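Long-range contacts in ureidoglycolate hydrolase (Arabidopsis thaliana, PDB 4PXE), which hydrolyses (S)-ureidoglycolate to glyoxylate, ammonium and carbon dioxide in the last step of plant purine breakdown, using two manganese ions per subunit: residues A10-V15 / K119-K124; P85-G90 / P125-E130; I112-V117 / N415-L420; K356-A361 / S421-K426. All blocks are in the same frame, centred on the assembly; numbering follows the deposited sequence.

Helix 410-429 ties the set together: interaction 3 packs its middle on helix 105-120, and interaction 4 packs the next turns on helix 352-364, the two contact centres lying about 11 Å apart. Interaction 1, about 9 Å from interaction 3, fastens the N-terminal residues over the end of helix 105-120, where Leu13 CD2 meets Val117 CG1 at 3.7 Å. Interaction 2 is a strand pair packed against helix 410-429: Val87 CG1 touches Leu424 CD2 at 3.7 Å, and Thr89 OG1 lies 3.5 Å from Leu420 CD1. It comes nearest the active site, the side chain of Thr89 being about 9 Å from that of His208, a manganese ligand, and about 13 Å from a bound manganese ion.

Interaction 1. Residues A10-V15 / K119-K124; sequences ASSLSV and KRSGFK
The guanidinium of Arg120 meets Ser14 at its edge: Ser14 O lies in the guanidinium plane, 2.9 Å from NH2, and the N-H...O angle of 176° makes the bond almost straight. NH2 also lies in the plane of the Ser14 carbonyl, although the two flat groups are turned against each other. CA of Val15 lies near the same edge, 4.0 Å from NH2. The Arg120 chain is bent at chi3 (-63°), which turns NE back toward residues 10-15. NH2 has a second partner in Glu113, with which it forms a salt bridge, so a carbonyl and a carboxylate both fix the rotation of the guanidinium.

One residue further on, Ser121 reaches Ser12, hydroxyl to hydroxyl. Its OG stands 2.8 Å from Ser12 OG, and Ser12 OG has its hydrogen-bond partner in Leu9 O within its own short helix. Water 1 lies 2.7 Å from Ser121 OG and accepts the Ser14 N-H at 3.1 Å, linking the hydroxyl to the backbone across the contact. Leu13 turns its CB away, yet CD2 swings back to 3.9 Å from Ser121 OG and packs on Val117 of helix 105-120.

The contact lies at the surface, far from the metal site, and joins the N-terminal residues to the C-terminal end of helix 105-120. That end is a Schellman motif: Gly122 leaves the helix with positive phi (71°) and two bonds back into the last turn, one of them Gly122 N to Lys119 O at 3.0 Å.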
loop_
_atom_site.group_PDB
_atom_site.type_symbol
_atom_site.label_atom_id
_atom_site.label_comp_id
_atom_site.label_asym_id
_atom_site.label_seq_id
_atom_site.Cartn_x
_atom_site.Cartn_y
_atom_site.Cartn_z
ATOM N N ALA A 10 12.872 -46.404 20.690
ATOM C CA ALA A 10 12.035 -45.343 21.243
ATOM C C ALA A 10 12.582 -44.766 22.542
ATOM O O ALA A 10 12.671 -43.549 22.705
ATOM C CB ALA A 10 10.598 -45.833 21.443
ATOM N N SER A 11 12.964 -45.639 23.467
ATOM C CA SER A 11 13.430 -45.173 24.766
ATOM C C SER A 11 14.795 -44.496 24.669
ATOM O O SER A 11 15.160 -43.713 25.543
ATOM C CB SER A 11 13.464 -46.319 25.778
ATOM O OG SER A 11 14.425 -47.284 25.413
ATOM N N SER A 12 15.533 -44.779 23.599
ATOM C CA SER A 12 16.868 -44.209 23.413
ATOM C C SER A 12 16.868 -42.821 22.767
ATOM O O SER A 12 17.896 -42.156 22.738
ATOM C CB SER A 12 17.730 -45.128 22.552
ATOM O OG SER A 12 17.385 -44.997 21.184
ATOM N N LEU A 13 15.729 -42.391 22.232
ATOM C CA LEU A 13 15.676 -41.123 21.515
ATOM C C LEU A 13 15.819 -39.956 22.485
ATOM O O LEU A 13 15.040 -39.830 23.431
ATOM C CB LEU A 13 14.361 -41.004 20.737
ATOM C CG LEU A 13 14.055 -42.098 19.712
ATOM C CD1 LEU A 13 12.729 -41.798 19.002
ATOM C CD2 LEU A 13 15.186 -42.262 18.702
ATOM N N SER A 14 16.823 -39.111 22.265
ATOM C CA SER A 14 16.952 -37.897 23.069
ATOM C C SER A 14 17.275 -36.698 22.193
ATOM O O SER A 14 18.156 -36.750 21.333
ATOM C CB SER A 14 17.994 -38.060 24.184
ATOM O OG SER A 14 19.306 -38.042 23.668
ATOM N N VAL A 15 16.538 -35.622 22.429
ATOM C CA VAL A 15 16.612 -34.405 21.635
ATOM C C VAL A 15 17.374 -33.350 22.410
ATOM O O VAL A 15 17.244 -33.260 23.630
ATOM C CB VAL A 15 15.181 -33.875 21.331
ATOM C CG1 VAL A 15 15.215 -32.520 20.632
ATOM C CG2 VAL A 15 14.384 -34.893 20.518
ATOM N N LYS A 119 20.831 -40.797 14.498
ATOM C CA LYS A 119 22.255 -41.121 14.437
ATOM C C LYS A 119 22.843 -41.349 15.835
ATOM O O LYS A 119 23.617 -42.292 16.025
ATOM C CB LYS A 119 23.043 -40.064 13.651
ATOM C CG LYS A 119 22.760 -40.108 12.154
ATOM C CD LYS A 119 23.782 -39.327 11.337
ATOM C CE LYS A 119 23.580 -39.571 9.839
ATOM N NZ LYS A 119 24.672 -38.993 8.997
ATOM N N ARG A 120 22.474 -40.519 16.809
ATOM C CA ARG A 120 22.960 -40.709 18.183
ATOM C C ARG A 120 22.518 -42.055 18.750
ATOM O O ARG A 120 23.215 -42.649 19.584
ATOM C CB ARG A 120 22.519 -39.576 19.115
ATOM C CG ARG A 120 23.313 -38.298 18.946
ATOM C CD ARG A 120 23.037 -37.281 20.054
ATOM N NE ARG A 120 21.653 -36.799 20.104
ATOM C CZ ARG A 120 21.202 -35.736 19.445
ATOM N NH1 ARG A 120 22.008 -35.046 18.647
ATOM N NH2 ARG A 120 19.934 -35.365 19.577
ATOM N N SER A 121 21.363 -42.538 18.296
ATOM C CA SER A 121 20.830 -43.818 18.748
ATOM C C SER A 121 21.353 -45.022 17.952
ATOM O O SER A 121 20.975 -46.165 18.230
ATOM C CB SER A 121 19.303 -43.795 18.726
ATOM O OG SER A 121 18.812 -43.016 19.802
ATOM N N GLY A 122 22.210 -44.761 16.969
ATOM C CA GLY A 122 22.790 -45.816 16.147
ATOM C C GLY A 122 21.824 -46.482 15.182
ATOM O O GLY A 122 22.009 -47.634 14.782
ATOM N N PHE A 123 20.779 -45.759 14.798
ATOM C CA PHE A 123 19.807 -46.308 13.871
ATOM C C PHE A 123 20.431 -46.544 12.500
ATOM O O PHE A 123 21.225 -45.732 12.019
ATOM C CB PHE A 123 18.585 -45.386 13.742
ATOM C CG PHE A 123 17.584 -45.863 12.733
ATOM C CD1 PHE A 123 16.870 -47.035 12.947
ATOM C CD2 PHE A 123 17.381 -45.163 11.555
ATOM C CE1 PHE A 123 15.961 -47.490 12.012
ATOM C CE2 PHE A 123 16.464 -45.609 10.618
ATOM C CZ PHE A 123 15.759 -46.777 10.847
ATOM N N LYS A 124 20.073 -47.670 11.889
ATOM C CA LYS A 124 20.572 -48.032 10.568
ATOM C C LYS A 124 19.412 -48.123 9.575
ATOM O O LYS A 124 18.730 -49.137 9.520
ATOM C CB LYS A 124 21.306 -49.377 10.643
ATOM C CG LYS A 124 22.580 -49.330 11.482
ATOM C CD LYS A 124 23.668 -48.521 10.786
ATOM C CE LYS A 124 25.017 -48.631 11.503
ATOM N NZ LYS A 124 25.055 -47.876 12.797
HETATM O O HOH W 1 18.946 -40.318 20.305
#

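Interaction 2. Residues P85-G90 / P125-E130; sequences PAVATG and PKRSLE
Val87 and Leu129 lie side by side on one face of the sheet and point the same way, with Leu129 CD2 3.8 Å from Val87 CB. The leucine has CG anti to the carbonyl carbon (chi1 -54°), and its CD2 branch leans toward the valine. This face turns toward helices 105-120 and 410-429: Leu129 also packs on Ile115 and Leu118.

Ala88 and Glu130 occupy the other face. Ala88 CB comes 3.8 Å from Glu130 O, while Glu130 OE1 bonds to Tyr201 OH. At the start of the pairing, Ala86 CB lies over the Ser128 carbonyl, 3.3 Å from its O. Arg127 runs extended from CG to NE past Pro85, and its CD is 3.4 Å from Pro85 O, which lies at the edge of the guanidinium. Beyond the contact, that guanidinium makes a cation-pi interaction with Phe202.

Three backbone bonds, each 2.9 Å long, join the strands: Val87 N to Ser128 O, Glu130 N to Val87 O, and Thr89 N to Glu130 O. Val87 bonds through its N to Ser128 and through its O to Glu130, the two neighbours of its partner Leu129. This is the pattern of a parallel bridge, here in the sheet of the M20 metallohydrolase domain, where strand 86-91 leads directly to His92, a ligand of the catalytic manganese.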
loop_
_atom_site.group_PDB
_atom_site.type_symbol
_atom_site.label_atom_id
_atom_site.label_comp_id
_atom_site.label_asym_id
_atom_site.label_seq_id
_atom_site.Cartn_x
_atom_site.Cartn_y
_atom_site.Cartn_z
ATOM N N PRO A 85 12.565 -46.421 -3.032
ATOM C CA PRO A 85 12.010 -45.087 -2.775
ATOM C C PRO A 85 12.239 -44.696 -1.313
ATOM O O PRO A 85 11.967 -45.492 -0.409
ATOM C CB PRO A 85 10.520 -45.274 -3.063
ATOM C CG PRO A 85 10.489 -46.372 -4.109
ATOM C CD PRO A 85 11.608 -47.300 -3.731
ATOM N N ALA A 86 12.751 -43.487 -1.098
ATOM C CA ALA A 86 13.147 -43.031 0.234
ATOM C C ALA A 86 11.953 -42.566 1.054
ATOM O O ALA A 86 10.870 -42.343 0.526
ATOM C CB ALA A 86 14.161 -41.907 0.120
ATOM N N VAL A 87 12.159 -42.448 2.362
ATOM C CA VAL A 87 11.182 -41.791 3.229
ATOM C C VAL A 87 11.580 -40.331 3.336
ATOM O O VAL A 87 12.700 -40.019 3.740
ATOM C CB VAL A 87 11.158 -42.412 4.636
ATOM C CG1 VAL A 87 9.995 -41.851 5.449
ATOM C CG2 VAL A 87 11.071 -43.935 4.539
ATOM N N ALA A 88 10.661 -39.440 2.957
ATOM C CA ALA A 88 10.949 -38.011 2.907
ATOM C C ALA A 88 10.246 -37.249 4.023
ATOM O O ALA A 88 9.182 -37.648 4.490
ATOM C CB ALA A 88 10.555 -37.430 1.542
ATOM N N THR A 89 10.855 -36.145 4.439
ATOM C CA THR A 89 10.220 -35.258 5.405
ATOM C C THR A 89 10.721 -33.852 5.166
ATOM O O THR A 89 11.845 -33.662 4.718
ATOM C CB THR A 89 10.516 -35.675 6.867
ATOM O OG1 THR A 89 9.763 -34.847 7.775
ATOM C CG2 THR A 89 12.010 -35.545 7.186
ATOM N N GLY A 90 9.901 -32.851 5.468
ATOM C CA GLY A 90 10.384 -31.494 5.336
ATOM C C GLY A 90 9.303 -30.448 5.427
ATOM O O GLY A 90 8.139 -30.761 5.661
ATOM N N PRO A 125 19.180 -47.051 8.795
ATOM C CA PRO A 125 18.043 -47.080 7.866
ATOM C C PRO A 125 18.185 -48.123 6.754
ATOM O O PRO A 125 19.292 -48.362 6.266
ATOM C CB PRO A 125 18.027 -45.658 7.279
ATOM C CG PRO A 125 19.398 -45.136 7.477
ATOM C CD PRO A 125 19.940 -45.795 8.717
ATOM N N LYS A 126 17.065 -48.738 6.379
ATOM C CA LYS A 126 17.007 -49.583 5.194
ATOM C C LYS A 126 16.741 -48.678 3.992
ATOM O O LYS A 126 17.630 -48.438 3.175
ATOM C CB LYS A 126 15.921 -50.647 5.333
ATOM C CG LYS A 126 15.899 -51.628 4.175
ATOM C CD LYS A 126 14.797 -52.656 4.323
ATOM C CE LYS A 126 13.448 -52.058 3.983
ATOM N NZ LYS A 126 12.385 -53.101 3.944
ATOM N N ARG A 127 15.522 -48.150 3.898
ATOM C CA ARG A 127 15.247 -47.061 2.967
ATOM C C ARG A 127 15.969 -45.807 3.419
ATOM O O ARG A 127 16.040 -45.527 4.619
ATOM C CB ARG A 127 13.753 -46.752 2.925
ATOM C CG ARG A 127 12.930 -47.871 2.381
ATOM C CD ARG A 127 11.487 -47.464 2.293
ATOM N NE ARG A 127 10.720 -48.510 1.635
ATOM C CZ ARG A 127 10.281 -49.581 2.264
ATOM N NH1 ARG A 127 10.554 -49.712 3.552
ATOM N NH2 ARG A 127 9.586 -50.511 1.616
ATOM N N SER A 128 16.487 -45.044 2.462
ATOM C CA SER A 128 17.130 -43.777 2.768
ATOM C C SER A 128 16.121 -42.835 3.391
ATOM O O SER A 128 14.913 -42.981 3.186
ATOM C CB SER A 128 17.694 -43.139 1.500
ATOM O OG SER A 128 18.681 -43.987 0.926
ATOM N N LEU A 129 16.628 -41.883 4.161
ATOM C CA LEU A 129 15.803 -40.791 4.654
ATOM C C LEU A 129 16.233 -39.515 3.955
ATOM O O LEU A 129 17.426 -39.273 3.778
ATOM C CB LEU A 129 15.957 -40.652 6.172
ATOM C CG LEU A 129 15.700 -41.907 7.010
ATOM C CD1 LEU A 129 15.883 -41.578 8.481
ATOM C CD2 LEU A 129 14.312 -42.473 6.746
ATOM N N GLU A 130 15.268 -38.686 3.559
ATOM C CA GLU A 130 15.616 -37.444 2.879
ATOM C C GLU A 130 14.815 -36.260 3.402
ATOM O O GLU A 130 13.584 -36.311 3.451
ATOM C CB GLU A 130 15.461 -37.587 1.362
ATOM C CG GLU A 130 16.042 -36.420 0.571
ATOM C CD GLU A 130 16.256 -36.752 -0.903
ATOM O OE1 GLU A 130 15.320 -37.266 -1.546
ATOM O OE2 GLU A 130 17.371 -36.504 -1.409
#

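Interaction 3. Residues I112-V117 / N415-L420; sequences IEAINV and NGVKVL
Val417 and Ala114 meet where two helices of the M20 catalytic domain pack face to face, 105-120 against 410-429. The axes of the two short segments approach to 8.8 Å and cross at -63°. The small Ala114 at the crossing is consistent with the short distance between its CA and that of Val417, 5.5 Å.

Apolar packing carries the contact. Val417 has CG1 anti to the backbone N (chi1 169°), and this methyl touches Glu113, Ala114 and Val117 of the other helix. It reaches Glu113 CG at 3.9 Å, with the two side chains crossing at about a right angle, and Val117 CG2 at 4.2 Å. Ala114 CB, between these, also receives Leu420 CD2 at 4.0 Å, one turn along helix 410-429.

Polar interactions stay at the margins, and no hydrogen bond joins the two segments. The aliphatic part of Glu113 faces the valine, but its chain bends at chi2 (65°) and the carboxylate turns off to accept the Asp16 N-H through OE2. One turn past Val417, Ser421 OG bonds back to Val417 O and makes a weak hydrogen bond with Ala114 O across the helices. Around the crossing, Leu420 also packs on Ile392 of strand 389-394. At the heart of the contact, CG1 of Val417 also rests on main chain, 3.8 Å from Ala114 N.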
loop_
_atom_site.group_PDB
_atom_site.type_symbol
_atom_site.label_atom_id
_atom_site.label_comp_id
_atom_site.label_asym_id
_atom_site.label_seq_id
_atom_site.Cartn_x
_atom_site.Cartn_y
_atom_site.Cartn_z
ATOM N N ILE A 112 16.047 -32.010 10.689
ATOM C CA ILE A 112 17.496 -32.178 10.822
ATOM C C ILE A 112 17.816 -32.737 12.210
ATOM O O ILE A 112 18.616 -33.668 12.341
ATOM C CB ILE A 112 18.257 -30.865 10.538
ATOM C CG1 ILE A 112 17.992 -30.411 9.098
ATOM C CG2 ILE A 112 19.758 -31.060 10.767
ATOM C CD1 ILE A 112 18.542 -29.035 8.760
ATOM N N GLU A 113 17.159 -32.207 13.236
ATOM C CA GLU A 113 17.348 -32.734 14.584
ATOM C C GLU A 113 16.907 -34.197 14.675
ATOM O O GLU A 113 17.542 -34.989 15.362
ATOM C CB GLU A 113 16.638 -31.868 15.637
ATOM C CG GLU A 113 16.764 -32.380 17.085
ATOM C CD GLU A 113 18.194 -32.365 17.636
ATOM O OE1 GLU A 113 19.102 -31.761 17.018
ATOM O OE2 GLU A 113 18.412 -32.965 18.717
ATOM N N ALA A 114 15.853 -34.570 13.957
ATOM C CA ALA A 114 15.417 -35.961 13.926
ATOM C C ALA A 114 16.490 -36.890 13.356
ATOM O O ALA A 114 16.697 -38.002 13.865
ATOM C CB ALA A 114 14.128 -36.089 13.123
ATOM N N ILE A 115 17.187 -36.440 12.317
ATOM C CA ILE A 115 18.302 -37.207 11.761
ATOM C C ILE A 115 19.399 -37.374 12.807
ATOM O O ILE A 115 19.911 -38.473 13.030
ATOM C CB ILE A 115 18.893 -36.524 10.510
ATOM C CG1 ILE A 115 17.889 -36.569 9.361
ATOM C CG2 ILE A 115 20.190 -37.190 10.091
ATOM C CD1 ILE A 115 17.506 -37.941 8.932
ATOM N N ASN A 116 19.761 -36.275 13.453
ATOM C CA ASN A 116 20.791 -36.309 14.487
ATOM C C ASN A 116 20.417 -37.198 15.674
ATOM O O ASN A 116 21.263 -37.931 16.201
ATOM C CB ASN A 116 21.154 -34.885 14.914
ATOM C CG ASN A 116 21.931 -34.144 13.828
ATOM O OD1 ASN A 116 22.775 -34.736 13.151
ATOM N ND2 ASN A 116 21.648 -32.862 13.654
ATOM N N VAL A 117 19.144 -37.165 16.061
ATOM C CA VAL A 117 18.608 -38.030 17.107
ATOM C C VAL A 117 18.777 -39.509 16.733
ATOM O O VAL A 117 19.268 -40.318 17.531
ATOM C CB VAL A 117 17.106 -37.732 17.355
ATOM C CG1 VAL A 117 16.426 -38.873 18.112
ATOM C CG2 VAL A 117 16.921 -36.389 18.083
ATOM N N ASN A 415 9.124 -33.260 21.504
ATOM C CA ASN A 415 8.192 -34.391 21.377
ATOM C C ASN A 415 7.816 -34.655 19.919
ATOM O O ASN A 415 7.761 -35.812 19.474
ATOM C CB ASN A 415 6.927 -34.161 22.207
ATOM C CG ASN A 415 7.176 -34.313 23.680
ATOM O OD1 ASN A 415 8.162 -34.918 24.087
ATOM N ND2 ASN A 415 6.278 -33.771 24.493
ATOM N N GLY A 416 7.565 -33.586 19.170
ATOM C CA GLY A 416 7.321 -33.699 17.743
ATOM C C GLY A 416 8.501 -34.315 17.016
ATOM O O GLY A 416 8.328 -35.168 16.145
ATOM N N VAL A 417 9.711 -33.884 17.367
ATOM C CA VAL A 417 10.926 -34.440 16.778
ATOM C C VAL A 417 11.064 -35.932 17.087
ATOM O O VAL A 417 11.436 -36.720 16.210
ATOM C CB VAL A 417 12.187 -33.663 17.236
ATOM C CG1 VAL A 417 13.466 -34.410 16.850
ATOM C CG2 VAL A 417 12.192 -32.249 16.638
ATOM N N LYS A 418 10.740 -36.336 18.310
ATOM C CA LYS A 418 10.818 -37.752 18.657
ATOM C C LYS A 418 9.830 -38.579 17.850
ATOM O O LYS A 418 10.188 -39.654 17.362
ATOM C CB LYS A 418 10.577 -37.964 20.150
ATOM C CG LYS A 418 11.703 -37.470 21.038
ATOM C CD LYS A 418 11.313 -37.619 22.496
ATOM C CE LYS A 418 12.398 -37.104 23.409
ATOM N NZ LYS A 418 11.915 -37.005 24.812
ATOM N N VAL A 419 8.598 -38.099 17.715
ATOM C CA VAL A 419 7.614 -38.808 16.902
ATOM C C VAL A 419 8.067 -38.876 15.445
ATOM O O VAL A 419 7.952 -39.917 14.795
ATOM C CB VAL A 419 6.221 -38.169 17.014
ATOM C CG1 VAL A 419 5.241 -38.817 16.020
ATOM C CG2 VAL A 419 5.703 -38.279 18.441
ATOM N N LEU A 420 8.618 -37.778 14.939
ATOM C CA LEU A 420 9.149 -37.769 13.581
ATOM C C LEU A 420 10.284 -38.779 13.399
ATOM O O LEU A 420 10.279 -39.551 12.437
ATOM C CB LEU A 420 9.615 -36.369 13.200
ATOM C CG LEU A 420 10.178 -36.239 11.786
ATOM C CD1 LEU A 420 9.144 -36.640 10.739
ATOM C CD2 LEU A 420 10.660 -34.806 11.538
#

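Interaction 4. Residues K356-A361 / S421-K426; sequences KKMAEA and SLTLAK
Leu422, Thr423 and Lys426 face Lys357, Met358 and Ala361 in a packing of helix 410-429 on helix 352-364, two helices of the M20 catalytic domain. The short segments run at 129° to each other, nearer antiparallel than parallel, and their axes come within 8.8 Å.

Leu422 meets Ala361 first: its CG is 3.9 Å from Ala361 CB, and its CD2 branch reaches over to Ala361 O. Leu9, Ala10 and Leu13 pack on the same leucine.

Thr423 occupies the middle with both branches engaged. Its OG1 stands anti to the carbonyl carbon (chi1 -55°), a position from which it bonds to Val419 O one turn back while touching Ala361 CB at 3.4 Å. The methyl CG2 lies 3.7 Å from Met358 CG, the two side chains crossing obliquely. An alanine here would probably leave Met358 CG and Ala361 CB facing a gap and Val419 O without its hydroxyl partner.

Lys426, one turn on, uses its aliphatic chain for packing and its tip for charge. NZ forms a salt bridge with Glu364, and it also donates to water 2 at 3.2 Å. The nearby Glu360 is tied within its own helix, where OE2 takes Lys356 NZ at 2.6 Å on its syn lone pair. The ammonium groups of Lys357 and Lys426 stay 6.0 Å apart, NZ to NZ, although their stems touch. Lys357 bends at chi2 (-75°), which sets its CD 3.7 Å from Lys426 CB.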
loop_
_atom_site.group_PDB
_atom_site.type_symbol
_atom_site.label_atom_id
_atom_site.label_comp_id
_atom_site.label_asym_id
_atom_site.label_seq_id
_atom_site.Cartn_x
_atom_site.Cartn_y
_atom_site.Cartn_z
ATOM N N LYS A 356 -1.280 -44.632 10.792
ATOM C CA LYS A 356 -1.104 -45.758 11.689
ATOM C C LYS A 356 0.271 -45.725 12.349
ATOM O O LYS A 356 0.374 -45.860 13.571
ATOM C CB LYS A 356 -1.285 -47.059 10.906
ATOM C CG LYS A 356 -1.105 -48.325 11.724
ATOM C CD LYS A 356 -1.267 -49.541 10.813
ATOM C CE LYS A 356 -1.207 -50.852 11.577
ATOM N NZ LYS A 356 0.162 -51.170 12.046
ATOM N N LYS A 357 1.318 -45.539 11.549
ATOM C CA LYS A 357 2.691 -45.540 12.060
ATOM C C LYS A 357 2.922 -44.365 13.011
ATOM O O LYS A 357 3.579 -44.508 14.044
ATOM C CB LYS A 357 3.710 -45.459 10.922
ATOM C CG LYS A 357 3.912 -46.726 10.117
ATOM C CD LYS A 357 4.724 -47.765 10.865
ATOM C CE LYS A 357 5.110 -48.892 9.927
ATOM N NZ LYS A 357 5.315 -50.157 10.668
ATOM N N MET A 358 2.391 -43.201 12.652
ATOM C CA MET A 358 2.525 -42.018 13.499
ATOM C C MET A 358 1.854 -42.204 14.862
ATOM O O MET A 358 2.424 -41.853 15.904
ATOM C CB MET A 358 1.949 -40.784 12.793
ATOM C CG MET A 358 2.754 -40.266 11.606
ATOM S SD MET A 358 1.984 -38.769 10.963
ATOM C CE MET A 358 1.257 -38.289 12.459
ATOM N N ALA A 359 0.640 -42.742 14.862
ATOM C CA ALA A 359 -0.070 -43.001 16.107
ATOM C C ALA A 359 0.662 -44.034 16.967
ATOM O O ALA A 359 0.759 -43.878 18.188
ATOM C CB ALA A 359 -1.498 -43.434 15.832
ATOM N N GLU A 360 1.192 -45.069 16.322
ATOM C CA GLU A 360 1.989 -46.080 17.015
ATOM C C GLU A 360 3.235 -45.469 17.631
ATOM O O GLU A 360 3.576 -45.776 18.774
ATOM C CB GLU A 360 2.359 -47.234 16.076
ATOM C CG GLU A 360 1.170 -48.129 15.760
ATOM C CD GLU A 360 1.409 -49.090 14.607
ATOM O OE1 GLU A 360 2.498 -49.067 13.990
ATOM O OE2 GLU A 360 0.473 -49.869 14.318
ATOM N N ALA A 361 3.911 -44.604 16.879
ATOM C CA ALA A 361 5.115 -43.953 17.383
ATOM C C ALA A 361 4.808 -43.099 18.610
ATOM O O ALA A 361 5.516 -43.180 19.617
ATOM C CB ALA A 361 5.773 -43.124 16.291
ATOM N N SER A 421 11.240 -38.781 14.328
ATOM C CA SER A 421 12.354 -39.726 14.291
ATOM C C SER A 421 11.868 -41.168 14.250
ATOM O O SER A 421 12.327 -41.984 13.437
ATOM C CB SER A 421 13.235 -39.546 15.524
ATOM O OG SER A 421 13.874 -38.281 15.535
ATOM N N LEU A 422 10.947 -41.491 15.148
ATOM C CA LEU A 422 10.503 -42.870 15.298
ATOM C C LEU A 422 9.631 -43.290 14.119
ATOM O O LEU A 422 9.705 -44.431 13.665
ATOM C CB LEU A 422 9.762 -43.036 16.630
ATOM C CG LEU A 422 9.399 -44.460 17.048
ATOM C CD1 LEU A 422 10.611 -45.405 16.964
ATOM C CD2 LEU A 422 8.836 -44.425 18.451
ATOM N N THR A 423 8.818 -42.374 13.606
ATOM C CA THR A 423 7.998 -42.678 12.434
ATOM C C THR A 423 8.869 -42.870 11.186
ATOM O O THR A 423 8.639 -43.800 10.406
ATOM C CB THR A 423 6.933 -41.578 12.175
ATOM O OG1 THR A 423 6.142 -41.382 13.356
ATOM C CG2 THR A 423 6.010 -41.992 11.037
ATOM N N LEU A 424 9.879 -42.022 11.006
ATOM C CA LEU A 424 10.841 -42.178 9.908
ATOM C C LEU A 424 11.510 -43.545 9.983
ATOM O O LEU A 424 11.670 -44.219 8.962
ATOM C CB LEU A 424 11.923 -41.098 9.976
ATOM C CG LEU A 424 11.530 -39.681 9.557
ATOM C CD1 LEU A 424 12.648 -38.722 9.925
ATOM C CD2 LEU A 424 11.224 -39.610 8.064
ATOM N N ALA A 425 11.927 -43.917 11.188
ATOM C CA ALA A 425 12.632 -45.174 11.419
ATOM C C ALA A 425 11.737 -46.349 11.062
ATOM O O ALA A 425 12.166 -47.282 10.364
ATOM C CB ALA A 425 13.069 -45.263 12.876
ATOM N N LYS A 426 10.496 -46.316 11.544
ATOM C CA LYS A 426 9.552 -47.397 11.271
ATOM C C LYS A 426 9.292 -47.541 9.777
ATOM O O LYS A 426 9.290 -48.650 9.237
ATOM C CB LYS A 426 8.240 -47.184 12.023
ATOM C CG LYS A 426 8.353 -47.315 13.530
ATOM C CD LYS A 426 7.019 -47.014 14.203
ATOM C CE LYS A 426 7.106 -47.221 15.710
ATOM N NZ LYS A 426 7.488 -48.616 16.078
HETATM O O HOH W 2 4.675 -49.636 14.924
#